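Side-chain contacts in aspartate carbamoyltransferase (Leishmania major, PDB 7K46), which probably catalyses the transfer of a carbamoyl group from carbamoyl phosphate to aspartate, an early step of pyrimidine synthesis, as a trimer with active sites between subunits: residues A8-Q13 and M319-S324; S62-S67 and H287-V292; D298-D301 and A306-R309. One frame throughout, in Å; residues are numbered along the deposited sequence.

Interaction 1 ties the N-terminal loop to helix 309-326, and interactions 2 and 3 are nested inside the long loop it closes, in that order. Of the three, interaction 2 joins the carbamoyl phosphate and aspartate domains, from the start of helix 63-74, next to the four-stranded sheet, to the loop leaving strand 284-286 of the five-stranded sheet; interaction 3 folds the later part of that loop on itself. Their centres lie about 14 Å apart, linked by the Arg291-Asp300 salt bridge, and both touch the second subunit. Interaction 1, about 23 and 30 Å from them between centres, touches no other subunit. Helix 309-326 thus connects the loop of interactions 2 and 3 to the N-terminal region.

Interaction 1 (A8-Q13 and M319-S324)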
ATOM      1  N   ALA A   8     -30.000  -4.344  -5.969  1.00 23.63           N
ATOM      2  CA  ALA A   8     -29.841  -4.559  -7.405  1.00 26.04           C
ATOM      3  C   ALA A   8     -29.686  -3.255  -8.182  1.00 24.59           C
ATOM      4  O   ALA A   8     -29.020  -3.234  -9.220  1.00 25.35           O
ATOM      5  CB  ALA A   8     -31.022  -5.367  -7.944  1.00 31.28           C
ATOM      6  N   SER A   9     -30.283  -2.158  -7.706  1.00 22.20           N
ATOM      7  CA  SER A   9     -30.209  -0.912  -8.466  1.00 27.68           C
ATOM      8  C   SER A   9     -28.789  -0.368  -8.560  1.00 27.79           C
ATOM      9  O   SER A   9     -28.512   0.453  -9.442  1.00 23.94           O
ATOM     10  CB  SER A   9     -31.116   0.150  -7.847  1.00 26.64           C
ATOM     11  OG  SER A   9     -30.718   0.425  -6.518  1.00 28.75           O
ATOM     12  N   LEU A  10     -27.885  -0.795  -7.679  1.00 23.09           N
ATOM     13  CA  LEU A  10     -26.503  -0.334  -7.743  1.00 21.72           C
ATOM     14  C   LEU A  10     -25.618  -1.152  -8.675  1.00 20.19           C
ATOM     15  O   LEU A  10     -24.463  -0.768  -8.883  1.00 20.09           O
ATOM     16  CB  LEU A  10     -25.860  -0.334  -6.347  1.00 19.51           C
ATOM     17  CG  LEU A  10     -26.205   0.850  -5.428  1.00 21.29           C
ATOM     18  CD1 LEU A  10     -27.622   0.738  -4.886  1.00 24.18           C
ATOM     19  CD2 LEU A  10     -25.215   0.977  -4.286  1.00 19.10           C
ATOM     20  N   LYS A  11     -26.105  -2.257  -9.229  1.00 20.32           N
ATOM     21  CA  LYS A  11     -25.227  -3.167  -9.959  1.00 21.11           C
ATOM     22  C   LYS A  11     -24.549  -2.453 -11.127  1.00 24.03           C
ATOM     23  O   LYS A  11     -25.220  -1.898 -12.002  1.00 20.24           O
ATOM     24  CB  LYS A  11     -26.016  -4.375 -10.464  1.00 26.90           C
ATOM     25  CG  LYS A  11     -25.151  -5.383 -11.230  1.00 28.72           C
ATOM     26  CD  LYS A  11     -25.986  -6.494 -11.864  1.00 34.89           C
ATOM     27  CE  LYS A  11     -25.086  -7.502 -12.581  1.00 46.23           C
ATOM     28  NZ  LYS A  11     -25.859  -8.609 -13.215  1.00 54.06           N
ATOM     29  N   GLY A  12     -23.215  -2.456 -11.117  1.00 21.68           N
ATOM     30  CA  GLY A  12     -22.430  -1.877 -12.188  1.00 25.65           C
ATOM     31  C   GLY A  12     -22.525  -0.373 -12.327  1.00 23.73           C
ATOM     32  O   GLY A  12     -22.136   0.160 -13.364  1.00 26.00           O
ATOM     33  N   GLN A  13     -23.004   0.326 -11.304  1.00 20.20           N
ATOM     34  CA  GLN A  13     -23.248   1.761 -11.355  1.00 21.90           C
ATOM     35  C   GLN A  13     -22.206   2.540 -10.563  1.00 21.61           C
ATOM     36  O   GLN A  13     -21.875   2.182  -9.425  1.00 18.84           O
ATOM     37  CB  GLN A  13     -24.636   2.099 -10.805  1.00 21.85           C
ATOM     38  CG  GLN A  13     -25.757   1.629 -11.705  1.00 27.09           C
ATOM     39  CD  GLN A  13     -25.619   2.180 -13.106  1.00 30.63           C
ATOM     40  OE1 GLN A  13     -25.615   3.393 -13.306  1.00 27.37           O
ATOM     41  NE2 GLN A  13     -25.497   1.293 -14.086  1.00 33.58           N
ATOM     42  N   MET A 319     -19.119  -1.459   2.564  1.00 14.37           N
ATOM     43  CA  MET A 319     -19.196  -2.861   2.151  1.00 13.40           C
ATOM     44  C   MET A 319     -20.513  -3.153   1.433  1.00 17.68           C
ATOM     45  O   MET A 319     -20.533  -3.815   0.389  1.00 15.64           O
ATOM     46  CB  MET A 319     -19.046  -3.774   3.373  1.00 15.47           C
ATOM     47  CG  MET A 319     -17.640  -3.787   3.989  1.00 14.91           C
ATOM     48  SD  MET A 319     -17.503  -4.822   5.482  1.00 17.90           S
ATOM     49  CE  MET A 319     -17.755  -6.472   4.816  1.00 15.71           C
ATOM     50  N   ALA A 320     -21.630  -2.685   1.996  1.00 14.91           N
ATOM     51  CA  ALA A 320     -22.925  -2.888   1.349  1.00 16.08           C
ATOM     52  C   ALA A 320     -22.921  -2.309  -0.058  1.00 18.53           C
ATOM     53  O   ALA A 320     -23.428  -2.930  -0.998  1.00 16.31           O
ATOM     54  CB  ALA A 320     -24.037  -2.241   2.178  1.00 16.51           C
ATOM     55  N   ILE A 321     -22.334  -1.126  -0.220  1.00 14.23           N
ATOM     56  CA  ILE A 321     -22.298  -0.472  -1.526  1.00 17.89           C
ATOM     57  C   ILE A 321     -21.407  -1.243  -2.491  1.00 15.51           C
ATOM     58  O   ILE A 321     -21.824  -1.574  -3.610  1.00 15.82           O
ATOM     59  CB  ILE A 321     -21.845   0.992  -1.375  1.00 17.70           C
ATOM     60  CG1 ILE A 321     -22.938   1.811  -0.656  1.00 19.79           C
ATOM     61  CG2 ILE A 321     -21.550   1.613  -2.758  1.00 15.13           C
ATOM     62  CD1 ILE A 321     -22.483   3.186  -0.203  1.00 16.15           C
ATOM     63  N   LEU A 322     -20.166  -1.534  -2.088  1.00 14.57           N
ATOM     64  CA  LEU A 322     -19.248  -2.229  -2.994  1.00 15.95           C
ATOM     65  C   LEU A 322     -19.794  -3.595  -3.382  1.00 18.98           C
ATOM     66  O   LEU A 322     -19.708  -3.999  -4.548  1.00 16.45           O
ATOM     67  CB  LEU A 322     -17.866  -2.381  -2.350  1.00 16.99           C
ATOM     68  CG  LEU A 322     -17.074  -1.098  -2.092  1.00 18.69           C
ATOM     69  CD1 LEU A 322     -15.893  -1.381  -1.163  1.00 17.98           C
ATOM     70  CD2 LEU A 322     -16.594  -0.473  -3.407  1.00 18.04           C
ATOM     71  N   PHE A 323     -20.349  -4.325  -2.411  1.00 17.49           N
ATOM     72  CA  PHE A 323     -20.952  -5.627  -2.685  1.00 16.87           C
ATOM     73  C   PHE A 323     -22.063  -5.516  -3.723  1.00 17.72           C
ATOM     74  O   PHE A 323     -22.183  -6.358  -4.623  1.00 20.89           O
ATOM     75  CB  PHE A 323     -21.498  -6.199  -1.374  1.00 17.80           C
ATOM     76  CG  PHE A 323     -22.163  -7.537  -1.503  1.00 23.46           C
ATOM     77  CD1 PHE A 323     -21.416  -8.708  -1.457  1.00 20.78           C
ATOM     78  CD2 PHE A 323     -23.550  -7.632  -1.609  1.00 23.30           C
ATOM     79  CE1 PHE A 323     -22.039  -9.948  -1.549  1.00 27.03           C
ATOM     80  CE2 PHE A 323     -24.174  -8.866  -1.702  1.00 23.68           C
ATOM     81  CZ  PHE A 323     -23.420 -10.025  -1.677  1.00 28.22           C
ATOM     82  N   SER A 324     -22.886  -4.480  -3.610  1.00 16.20           N
ATOM     83  CA  SER A 324     -24.009  -4.317  -4.528  1.00 17.86           C
ATOM     84  C   SER A 324     -23.531  -3.872  -5.902  1.00 19.45           C
ATOM     85  O   SER A 324     -24.051  -4.326  -6.930  1.00 20.16           O
ATOM     86  CB  SER A 324     -25.007  -3.314  -3.942  1.00 17.51           C
ATOM     87  OG  SER A 324     -25.526  -3.780  -2.697  1.00 20.86           O
TER
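Leu10 and Ser324 form the close-packed part of this contact, with Leu10 CB 3.9 Å from Ser324 CB. Further out, one branch of the leucine reaches back one turn along helix 309-326: Leu10 CD2 lies 4.0 Å from Ile321 CG2, and the two side chains cross obliquely. All three residues are buried. Phe21 also packs on Leu10, Leu32 of helix 23-41 on Ser324, and Thr143 and Leu146 of helix 142-156 on Ile321.

Ser324 offers carbon to the leucine and turns its hydroxyl back along its own helix. With chi1 at -61°, OG sits beside the backbone N and donates to Ala320 O at 2.8 Å. The same carbonyl accepts Ser324 N at 3.1 Å from the opposite face of its plane, so two donors of one residue grip a single oxygen. Ser324 OG also bonds Val7 N, just before the N-terminal segment.

The solvent side is looser. Lys11 touches the helix through its backbone, in a weak CA-H...O contact between Lys11 CA and Ser324 O at 3.4 Å, with an angle of 143° at the hydrogen. Beyond CB its extended chain leads away from the helix. The type II turn from Leu10 to Gln13 is closed by Gln13 N donating to Leu10 O at 3.0 Å; Gly12, within it, has phi at 67°, a value that suits glycine, and is joined to Val325 by a backbone hydrogen bond.

The contact pins the N-terminal loop to the last part of the C-terminal helix. Its chemistry implies a mostly apolar join, in which the one buried hydroxyl is satisfied by Ala320 O and Val7 N and the charged end of the lysine points away.

Interaction 2 (S62-S67 and H287-V292); sequences SSRTLS and HPLPRV
Arg64 lays one face of its guanidinium on Leu289, whose CB sits 3.5 Å above the plane, over its centre; the nearest atoms are Arg64 CZ and Leu289 CB, 3.6 Å apart. That height and centring show the leucine meeting the flat group from above rather than along its rim. The two side chains cross at about a right angle. Arg64 reaches out from the first turn of helix 63-74 and bends at chi3 (-68°), which helps bring the guanidinium over Leu289 CB.

Pro290 approaches differently, obliquely to the group, with its CD 3.6 Å from Arg64 NH1. Its nitrogen is also close but has no hydrogen to share. On the aliphatic part of the chain, Arg64 CD lies 3.9 Å from Pro288 O. At the guanidinium edge, in its plane, a water accepts from Arg64 NH1 at 2.9 Å and donates to Leu289 O, also at 2.9 Å, bridging the segments.

The receiving loop is held in an unusual shape. Leu289 has a positive phi (73°) and precedes a cis peptide bond to Pro290, while Leu289 N donates to His287 ND1 at 2.9 Å with an N-H...N angle of 149°. SSRT resembles the S-T-R-T motif of the family, and HPLPR is its other well-known motif; relatives bind carbamoyl phosphate with residues of both, so the contact probably lies at the active site.

Glu94 of the second subunit forms a salt bridge with Arg64 NH2, and Thr102 of that subunit bonds the same nitrogen. The chemistry therefore implies a division of labour: carbon packs on the guanidinium face, a water takes an N-H at the edge, the second subunit engages NH2, and the arginine links both domains and two subunits at once.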
ATOM      1  N   SER A  62      -7.169  11.968   2.617  1.00 30.77           N
ATOM      2  CA  SER A  62      -8.263  11.722   3.558  1.00 28.84           C
ATOM      3  C   SER A  62      -8.099  10.269   4.003  1.00 23.48           C
ATOM      4  O   SER A  62      -8.786   9.370   3.513  1.00 20.39           O
ATOM      5  CB  SER A  62      -9.651  11.975   2.966  1.00 30.73           C
ATOM      6  OG  SER A  62     -10.665  11.697   3.931  1.00 37.18           O
ATOM      7  N   SER A  63      -7.155  10.056   4.932  1.00 20.51           N
ATOM      8  CA  SER A  63      -6.833   8.700   5.356  1.00 26.01           C
ATOM      9  C   SER A  63      -8.039   8.011   5.971  1.00 25.19           C
ATOM     10  O   SER A  63      -8.202   6.798   5.802  1.00 20.49           O
ATOM     11  CB  SER A  63      -5.667   8.714   6.341  1.00 28.02           C
ATOM     12  OG  SER A  63      -4.470   9.125   5.694  1.00 33.22           O
ATOM     13  N   ARG A  64      -8.892   8.765   6.676  1.00 18.27           N
ATOM     14  CA  ARG A  64     -10.109   8.189   7.254  1.00 17.45           C
ATOM     15  C   ARG A  64     -11.014   7.588   6.174  1.00 21.40           C
ATOM     16  O   ARG A  64     -11.464   6.442   6.287  1.00 17.60           O
ATOM     17  CB  ARG A  64     -10.856   9.257   8.063  1.00 21.15           C
ATOM     18  CG  ARG A  64     -12.279   8.867   8.508  1.00 21.40           C
ATOM     19  CD  ARG A  64     -12.881   9.938   9.453  1.00 21.67           C
ATOM     20  NE  ARG A  64     -12.184   9.960  10.737  1.00 21.40           N
ATOM     21  CZ  ARG A  64     -11.268  10.853  11.084  1.00 21.66           C
ATOM     22  NH1 ARG A  64     -10.956  11.877  10.294  1.00 21.70           N
ATOM     23  NH2 ARG A  64     -10.650  10.722  12.251  1.00 23.47           N
ATOM     24  N   THR A  65     -11.300   8.346   5.112  1.00 17.10           N
ATOM     25  CA  THR A  65     -12.188   7.825   4.073  1.00 15.10           C
ATOM     26  C   THR A  65     -11.487   6.758   3.224  1.00 17.03           C
ATOM     27  O   THR A  65     -12.085   5.724   2.889  1.00 15.37           O
ATOM     28  CB  THR A  65     -12.708   8.977   3.209  1.00 22.86           C
ATOM     29  OG1 THR A  65     -13.524   9.843   4.023  1.00 22.32           O
ATOM     30  CG2 THR A  65     -13.551   8.456   2.063  1.00 18.30           C
ATOM     31  N   LEU A  66     -10.220   6.986   2.880  1.00 16.99           N
ATOM     32  CA  LEU A  66      -9.480   6.020   2.070  1.00 16.23           C
ATOM     33  C   LEU A  66      -9.403   4.660   2.762  1.00 17.88           C
ATOM     34  O   LEU A  66      -9.721   3.626   2.163  1.00 17.53           O
ATOM     35  CB  LEU A  66      -8.076   6.560   1.784  1.00 17.42           C
ATOM     36  CG  LEU A  66      -7.095   5.626   1.063  1.00 19.12           C
ATOM     37  CD1 LEU A  66      -7.662   5.222  -0.284  1.00 16.94           C
ATOM     38  CD2 LEU A  66      -5.739   6.309   0.902  1.00 23.14           C
ATOM     39  N   SER A  67      -8.977   4.637   4.030  1.00 18.26           N
ATOM     40  CA  SER A  67      -8.780   3.344   4.687  1.00 18.22           C
ATOM     41  C   SER A  67     -10.100   2.595   4.833  1.00 17.87           C
ATOM     42  O   SER A  67     -10.131   1.364   4.743  1.00 15.60           O
ATOM     43  CB  SER A  67      -8.103   3.539   6.045  1.00 17.31           C
ATOM     44  OG  SER A  67      -8.891   4.354   6.903  1.00 20.79           O
ATOM     45  N   HIS A 287     -20.449  13.467  14.425  1.00 15.32           N
ATOM     46  CA  HIS A 287     -19.451  14.374  13.872  1.00 17.35           C
ATOM     47  C   HIS A 287     -18.740  13.590  12.780  1.00 17.31           C
ATOM     48  O   HIS A 287     -18.276  12.475  13.040  1.00 16.31           O
ATOM     49  CB  HIS A 287     -18.471  14.827  14.960  1.00 15.94           C
ATOM     50  CG  HIS A 287     -17.570  15.954  14.557  1.00 16.24           C
ATOM     51  ND1 HIS A 287     -16.858  15.963  13.376  1.00 17.02           N
ATOM     52  CD2 HIS A 287     -17.239  17.099  15.205  1.00 17.60           C
ATOM     53  CE1 HIS A 287     -16.133  17.066  13.309  1.00 19.42           C
ATOM     54  NE2 HIS A 287     -16.348  17.773  14.405  1.00 19.72           N
ATOM     55  N   PRO A 288     -18.659  14.112  11.553  1.00 17.14           N
ATOM     56  CA  PRO A 288     -18.017  13.339  10.475  1.00 16.72           C
ATOM     57  C   PRO A 288     -16.525  13.125  10.686  1.00 20.33           C
ATOM     58  O   PRO A 288     -15.974  12.165  10.122  1.00 18.96           O
ATOM     59  CB  PRO A 288     -18.296  14.183   9.219  1.00 16.85           C
ATOM     60  CG  PRO A 288     -18.474  15.603   9.752  1.00 19.57           C
ATOM     61  CD  PRO A 288     -19.164  15.418  11.088  1.00 18.35           C
ATOM     62  N   LEU A 289     -15.868  13.993  11.478  1.00 16.88           N
ATOM     63  CA  LEU A 289     -14.460  13.979  11.875  1.00 16.03           C
ATOM     64  C   LEU A 289     -13.570  14.391  10.700  1.00 19.35           C
ATOM     65  O   LEU A 289     -13.955  14.209   9.542  1.00 20.76           O
ATOM     66  CB  LEU A 289     -14.059  12.602  12.428  1.00 15.16           C
ATOM     67  CG  LEU A 289     -14.772  12.221  13.731  1.00 20.60           C
ATOM     68  CD1 LEU A 289     -14.341  10.847  14.231  1.00 14.48           C
ATOM     69  CD2 LEU A 289     -14.526  13.277  14.821  1.00 17.44           C
ATOM     70  N   PRO A 290     -12.380  14.970  10.948  1.00 19.95           N
ATOM     71  CA  PRO A 290     -11.768  15.234  12.255  1.00 19.49           C
ATOM     72  C   PRO A 290     -12.414  16.378  13.022  1.00 21.87           C
ATOM     73  O   PRO A 290     -13.043  17.253  12.428  1.00 19.47           O
ATOM     74  CB  PRO A 290     -10.318  15.592  11.891  1.00 24.11           C
ATOM     75  CG  PRO A 290     -10.434  16.192  10.534  1.00 20.76           C
ATOM     76  CD  PRO A 290     -11.511  15.417   9.842  1.00 19.35           C
ATOM     77  N   ARG A 291     -12.248  16.357  14.339  1.00 19.53           N
ATOM     78  CA  ARG A 291     -12.676  17.429  15.225  1.00 18.56           C
ATOM     79  C   ARG A 291     -11.461  18.172  15.764  1.00 25.04           C
ATOM     80  O   ARG A 291     -10.351  17.634  15.821  1.00 23.07           O
ATOM     81  CB  ARG A 291     -13.478  16.869  16.406  1.00 22.76           C
ATOM     82  CG  ARG A 291     -12.649  15.905  17.259  1.00 21.95           C
ATOM     83  CD  ARG A 291     -13.268  15.630  18.621  1.00 18.70           C
ATOM     84  NE  ARG A 291     -12.584  14.517  19.274  1.00 19.88           N
ATOM     85  CZ  ARG A 291     -12.953  13.983  20.431  1.00 23.03           C
ATOM     86  NH1 ARG A 291     -13.956  14.484  21.138  1.00 18.39           N
ATOM     87  NH2 ARG A 291     -12.316  12.905  20.879  1.00 19.25           N
ATOM     88  N   VAL A 292     -11.682  19.418  16.177  1.00 22.89           N
ATOM     89  CA  VAL A 292     -10.673  20.117  16.958  1.00 25.88           C
ATOM     90  C   VAL A 292     -11.195  20.169  18.387  1.00 28.37           C
ATOM     91  O   VAL A 292     -11.216  19.150  19.085  1.00 29.16           O
ATOM     92  CB  VAL A 292     -10.359  21.520  16.397  1.00 28.71           C
ATOM     93  CG1 VAL A 292      -9.133  22.112  17.085  1.00 34.46           C
ATOM     94  CG2 VAL A 292     -10.125  21.450  14.900  1.00 34.46           C
TER
HETATM   95  O   HOH W   1     -12.136  12.822   7.778  1.00 34.70           O

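Interaction 3 (D298-D301 and A306-R309); sequences DIDD and AYFR
Asp300 sets its carboxylate against the edge of the Phe308 ring, with CG 4.0 Å from Phe308 CZ and the two planes 78° apart. Chi1 of -76° points the carboxylate toward the Tyr307 hydroxyl and the rim of Phe308. Asp300 OD1 accepts from Tyr307 OH at 2.7 Å through its anti lone pair, the one directed away from OD2, and OD1 lies in the plane of the tyrosine ring, at its edge. Carboxylate and tyrosine ring are turned 67° from each other. Arg291 faces both carboxylate oxygens, its NH2 forming a salt bridge with OD2, while OD1 is shared with the tyrosine hydroxyl; that positive charge probably favours the ionised carboxylate.

The tyrosine hydroxyl also meets carbon. Ile299 CG1 is 3.5 Å from Tyr307 OH, and Ile299 CD1 approaches Tyr307 CE1 at 4.3 Å, near the plane of the ring. The isoleucine chain crosses the tyrosine at about a right angle, and Ile271, Lys273 and Leu276 pack on the isoleucine. Within 306-309, Tyr307 CD2 stands 3.7 Å above the Phe308 ring, over its centre, so the phenylalanine has the tyrosine on a face and the carboxylate at its edge. Arg291 touches Phe308 as well, and Arg101 of the second subunit packs on both Asp300 and Phe308.

Tyr307, buried against Leu295 and Val285, thus has its hydroxyl bonded to the aspartate and its ring packed on the phenylalanine. Backbone bonding of Ala306 to Val285 ties the returning chain to strand 284-286. Together these contacts fold back the loop between the outermost strand of the five-stranded parallel sheet and helix 309-326, in the Rossmann-like aspartate-binding domain of the carbamoyltransferase fold.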
ATOM      1  N   ASP A 298     -14.491  15.288  27.087  1.00 25.91           N
ATOM      2  CA  ASP A 298     -15.143  14.918  28.338  1.00 24.71           C
ATOM      3  C   ASP A 298     -16.513  14.272  28.135  1.00 28.37           C
ATOM      4  O   ASP A 298     -17.149  13.902  29.129  1.00 26.04           O
ATOM      5  CB  ASP A 298     -15.216  16.126  29.297  1.00 29.01           C
ATOM      6  CG  ASP A 298     -16.242  17.190  28.893  1.00 28.79           C
ATOM      7  OD1 ASP A 298     -16.973  17.029  27.897  1.00 28.06           O
ATOM      8  OD2 ASP A 298     -16.319  18.212  29.620  1.00 27.27           O
ATOM      9  N   ILE A 299     -16.972  14.095  26.892  1.00 23.52           N
ATOM     10  CA  ILE A 299     -18.129  13.248  26.600  1.00 20.77           C
ATOM     11  C   ILE A 299     -17.748  12.006  25.795  1.00 24.45           C
ATOM     12  O   ILE A 299     -18.633  11.270  25.358  1.00 19.56           O
ATOM     13  CB  ILE A 299     -19.256  14.012  25.879  1.00 22.20           C
ATOM     14  CG1 ILE A 299     -18.782  14.579  24.535  1.00 26.33           C
ATOM     15  CG2 ILE A 299     -19.844  15.093  26.759  1.00 24.03           C
ATOM     16  CD1 ILE A 299     -19.932  14.924  23.612  1.00 22.06           C
ATOM     17  N   ASP A 300     -16.454  11.735  25.606  1.00 23.81           N
ATOM     18  CA  ASP A 300     -16.063  10.622  24.742  1.00 24.85           C
ATOM     19  C   ASP A 300     -16.511   9.263  25.276  1.00 25.41           C
ATOM     20  O   ASP A 300     -16.614   8.313  24.491  1.00 25.71           O
ATOM     21  CB  ASP A 300     -14.546  10.609  24.539  1.00 23.08           C
ATOM     22  CG  ASP A 300     -14.076  11.677  23.569  1.00 25.46           C
ATOM     23  OD1 ASP A 300     -14.934  12.375  22.984  1.00 20.60           O
ATOM     24  OD2 ASP A 300     -12.845  11.817  23.396  1.00 23.75           O
ATOM     25  N   ASP A 301     -16.753   9.136  26.584  1.00 23.71           N
ATOM     26  CA  ASP A 301     -17.217   7.881  27.169  1.00 27.43           C
ATOM     27  C   ASP A 301     -18.718   7.868  27.424  1.00 29.15           C
ATOM     28  O   ASP A 301     -19.231   6.883  27.964  1.00 27.52           O
ATOM     29  CB  ASP A 301     -16.488   7.597  28.489  1.00 33.81           C
ATOM     30  CG  ASP A 301     -15.006   7.367  28.299  1.00 40.85           C
ATOM     31  OD1 ASP A 301     -14.617   6.797  27.254  1.00 45.40           O
ATOM     32  OD2 ASP A 301     -14.232   7.771  29.194  1.00 53.57           O
ATOM     33  N   ALA A 306     -21.704   9.069  19.657  1.00 17.50           N
ATOM     34  CA  ALA A 306     -21.767   8.092  18.578  1.00 18.11           C
ATOM     35  C   ALA A 306     -20.727   8.315  17.478  1.00 19.17           C
ATOM     36  O   ALA A 306     -20.690   7.539  16.516  1.00 19.17           O
ATOM     37  CB  ALA A 306     -23.178   8.093  17.971  1.00 17.51           C
ATOM     38  N   TYR A 307     -19.886   9.347  17.587  1.00 17.74           N
ATOM     39  CA  TYR A 307     -19.025   9.713  16.464  1.00 16.65           C
ATOM     40  C   TYR A 307     -17.874   8.739  16.231  1.00 20.39           C
ATOM     41  O   TYR A 307     -17.260   8.792  15.157  1.00 16.54           O
ATOM     42  CB  TYR A 307     -18.471  11.137  16.644  1.00 17.97           C
ATOM     43  CG  TYR A 307     -18.172  11.531  18.080  1.00 18.93           C
ATOM     44  CD1 TYR A 307     -19.175  12.061  18.899  1.00 17.24           C
ATOM     45  CD2 TYR A 307     -16.889  11.392  18.615  1.00 18.22           C
ATOM     46  CE1 TYR A 307     -18.918  12.422  20.218  1.00 19.93           C
ATOM     47  CE2 TYR A 307     -16.617  11.756  19.942  1.00 19.93           C
ATOM     48  CZ  TYR A 307     -17.643  12.272  20.732  1.00 22.83           C
ATOM     49  OH  TYR A 307     -17.399  12.637  22.037  1.00 20.44           O
ATOM     50  N   PHE A 308     -17.564   7.858  17.184  1.00 16.47           N
ATOM     51  CA  PHE A 308     -16.592   6.815  16.867  1.00 18.29           C
ATOM     52  C   PHE A 308     -17.271   5.607  16.221  1.00 18.45           C
ATOM     53  O   PHE A 308     -16.777   5.072  15.225  1.00 17.88           O
ATOM     54  CB  PHE A 308     -15.826   6.396  18.132  1.00 20.23           C
ATOM     55  CG  PHE A 308     -15.135   7.538  18.825  1.00 18.60           C
ATOM     56  CD1 PHE A 308     -14.285   8.385  18.121  1.00 17.58           C
ATOM     57  CD2 PHE A 308     -15.338   7.769  20.182  1.00 19.16           C
ATOM     58  CE1 PHE A 308     -13.644   9.451  18.754  1.00 18.69           C
ATOM     59  CE2 PHE A 308     -14.697   8.824  20.821  1.00 20.15           C
ATOM     60  CZ  PHE A 308     -13.857   9.668  20.106  1.00 18.63           C
ATOM     61  N   ARG A 309     -18.405   5.169  16.775  1.00 17.18           N
ATOM     62  CA  ARG A 309     -19.181   4.108  16.132  1.00 16.79           C
ATOM     63  C   ARG A 309     -19.603   4.499  14.719  1.00 17.97           C
ATOM     64  O   ARG A 309     -19.703   3.637  13.832  1.00 17.91           O
ATOM     65  CB  ARG A 309     -20.412   3.780  16.979  1.00 18.04           C
ATOM     66  CG  ARG A 309     -20.080   3.167  18.353  1.00 19.45           C
ATOM     67  CD  ARG A 309     -21.340   2.651  19.079  1.00 23.62           C
ATOM     68  NE  ARG A 309     -22.294   3.705  19.416  1.00 21.36           N
ATOM     69  CZ  ARG A 309     -22.201   4.477  20.494  1.00 25.69           C
ATOM     70  NH1 ARG A 309     -21.181   4.373  21.332  1.00 19.85           N
ATOM     71  NH2 ARG A 309     -23.155   5.374  20.736  1.00 21.65           N
TER